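Local atomic coordinates of putative oxidoreductase molybdopterin-binding subunit (Sulfolobus tokodaii, PDB entry 4ZOH), a protein that probably serves as the molybdenum-cofactor subunit of a xanthine dehydrogenase/aldehyde oxidase-family oxidoreductase, binding pterin cytosine dinucleotide. Residues Thr74-Pro79 and Asn628-Thr633. Numbering follows the deposited sequence.
Sequences TYVGQP and NGQLLT
Val76 meets Gly629 and Gln630 from the second position (i+1) of a type II beta turn, Tyr75 to Gln78, in the a/b hammerhead domain, where the chain runs from strand 72-73 into strand 79-85. The turn is closed by Gln78 N to Tyr75 O, and Gly77 takes the positive phi of 100° that suits glycine in its third position. Gln78 CB packs on one face of the Tyr75 ring, 3.4 Å above its plane and over its centre. Opposite lies the loop between helix 600-619 and strand 651-655, in the molybdopterin-binding part of the chain, so the contact brings the hammerhead part of the chain against the cofactor-binding part.

Going out along Val76, CB already faces the other loop, 3.7 Å from Gly629 O. With CG1 anti to the backbone N (chi1 -174°), Val76 CG2 swings in beside that nitrogen and does most of the touching: it lies 3.3 Å from Gly629 O and 3.4 Å from Gln630 OE1. Val76 CG1 grazes Gln630 OE1 at 3.8 Å. Gln630 starts away from the turn, but its chain bends at chi2 (-71°) and brings OE1 back to the valine, and the two side chains cross at about a right angle.

No direct hydrogen bond links the loops. The polar link is one water, which accepts from Val76 N at 3.2 Å and donates to Gly629 O at 2.6 Å.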
loop_
_atom_site.group_PDB
_atom_site.type_symbol
_atom_site.label_atom_id
_atom_site.label_comp_id
_atom_site.label_asym_id
_atom_site.label_seq_id
_atom_site.Cartn_x
_atom_site.Cartn_y
_atom_site.Cartn_z
ATOM N N THR A 74 36.683 2.573 1.203
ATOM C CA THR A 74 37.426 1.697 2.076
ATOM C C THR A 74 37.149 0.172 2.079
ATOM O O THR A 74 37.706 -0.524 2.957
ATOM C CB THR A 74 37.351 2.180 3.499
ATOM O OG1 THR A 74 35.981 2.416 3.843
ATOM C CG2 THR A 74 38.152 3.506 3.675
ATOM N N TYR A 75 36.350 -0.350 1.126
ATOM C CA TYR A 75 36.112 -1.810 0.982
ATOM C C TYR A 75 35.398 -2.087 -0.294
ATOM O O TYR A 75 34.524 -1.295 -0.693
ATOM C CB TYR A 75 35.326 -2.408 2.204
ATOM C CG TYR A 75 33.971 -1.826 2.534
ATOM C CD1 TYR A 75 32.788 -2.476 2.123
ATOM C CD2 TYR A 75 33.838 -0.612 3.224
ATOM C CE1 TYR A 75 31.538 -1.963 2.429
ATOM C CE2 TYR A 75 32.591 -0.088 3.526
ATOM C CZ TYR A 75 31.422 -0.795 3.127
ATOM O OH TYR A 75 30.156 -0.303 3.444
ATOM N N VAL A 76 35.781 -3.160 -0.975
ATOM C CA VAL A 76 34.962 -3.733 -2.044
ATOM C C VAL A 76 33.532 -3.952 -1.484
ATOM O O VAL A 76 33.358 -4.439 -0.325
ATOM C CB VAL A 76 35.551 -5.020 -2.536
ATOM C CG1 VAL A 76 34.802 -5.595 -3.759
ATOM C CG2 VAL A 76 37.015 -4.764 -2.871
ATOM N N GLY A 77 32.548 -3.455 -2.243
ATOM C CA GLY A 77 31.135 -3.527 -1.860
ATOM C C GLY A 77 30.606 -2.235 -1.252
ATOM O O GLY A 77 29.378 -2.134 -1.004
ATOM N N GLN A 78 31.499 -1.266 -0.959
ATOM C CA GLN A 78 31.010 -0.006 -0.403
ATOM C C GLN A 78 30.192 0.757 -1.449
ATOM O O GLN A 78 30.590 0.833 -2.606
ATOM C CB GLN A 78 32.093 0.882 0.163
ATOM C CG GLN A 78 31.540 2.010 1.083
ATOM C CD GLN A 78 32.684 2.882 1.561
ATOM O OE1 GLN A 78 33.737 2.824 0.961
ATOM N NE2 GLN A 78 32.516 3.617 2.664
ATOM N N PRO A 79 29.016 1.260 -1.046
ATOM C CA PRO A 79 28.307 2.179 -1.959
ATOM C C PRO A 79 29.100 3.497 -2.257
ATOM O O PRO A 79 29.583 4.224 -1.320
ATOM C CB PRO A 79 26.990 2.493 -1.203
ATOM C CG PRO A 79 26.879 1.491 -0.115
ATOM C CD PRO A 79 28.300 1.080 0.246
ATOM N N ASN A 628 43.551 -9.354 -3.614
ATOM C CA ASN A 628 42.939 -8.078 -4.044
ATOM C C ASN A 628 41.769 -7.579 -3.187
ATOM O O ASN A 628 41.036 -6.685 -3.627
ATOM C CB ASN A 628 42.419 -8.230 -5.444
ATOM C CG ASN A 628 43.494 -8.608 -6.409
ATOM O OD1 ASN A 628 44.584 -8.116 -6.315
ATOM N ND2 ASN A 628 43.186 -9.478 -7.342
ATOM N N GLY A 629 41.533 -8.208 -2.021
ATOM C CA GLY A 629 40.420 -7.840 -1.125
ATOM C C GLY A 629 39.021 -8.114 -1.709
ATOM O O GLY A 629 38.079 -7.466 -1.275
ATOM N N GLN A 630 38.901 -9.031 -2.698
ATOM C CA GLN A 630 37.605 -9.502 -3.250
ATOM C C GLN A 630 37.141 -10.731 -2.471
ATOM O O GLN A 630 37.867 -11.736 -2.355
ATOM C CB GLN A 630 37.668 -9.973 -4.718
ATOM C CG GLN A 630 38.519 -9.190 -5.703
ATOM C CD GLN A 630 37.931 -7.866 -6.039
ATOM O OE1 GLN A 630 38.062 -6.898 -5.285
ATOM N NE2 GLN A 630 37.313 -7.792 -7.190
ATOM N N LEU A 631 35.918 -10.643 -1.976
ATOM C CA LEU A 631 35.272 -11.768 -1.310
ATOM C C LEU A 631 35.149 -12.916 -2.321
ATOM O O LEU A 631 34.653 -12.724 -3.431
ATOM C CB LEU A 631 33.910 -11.316 -0.771
ATOM C CG LEU A 631 32.989 -12.373 -0.177
ATOM C CD1 LEU A 631 33.696 -13.061 1.021
ATOM C CD2 LEU A 631 31.660 -11.705 0.238
ATOM N N LEU A 632 35.662 -14.085 -1.963
ATOM C CA LEU A 632 35.686 -15.274 -2.867
ATOM C C LEU A 632 34.320 -15.957 -2.929
ATOM O O LEU A 632 34.019 -16.679 -3.858
ATOM C CB LEU A 632 36.757 -16.304 -2.398
ATOM C CG LEU A 632 38.210 -15.915 -2.691
ATOM C CD1 LEU A 632 39.170 -16.812 -1.892
ATOM C CD2 LEU A 632 38.577 -15.982 -4.174
ATOM N N THR A 633 33.469 -15.711 -1.937
ATOM C CA THR A 633 32.228 -16.496 -1.830
ATOM C C THR A 633 31.006 -15.565 -1.878
ATOM O O THR A 633 30.563 -15.078 -0.880
ATOM C CB THR A 633 32.267 -17.437 -0.579
ATOM O OG1 THR A 633 32.373 -16.622 0.568
ATOM C CG2 THR A 633 33.510 -18.320 -0.620
HETATM O O HOH W 1 37.527 -5.467 0.370
#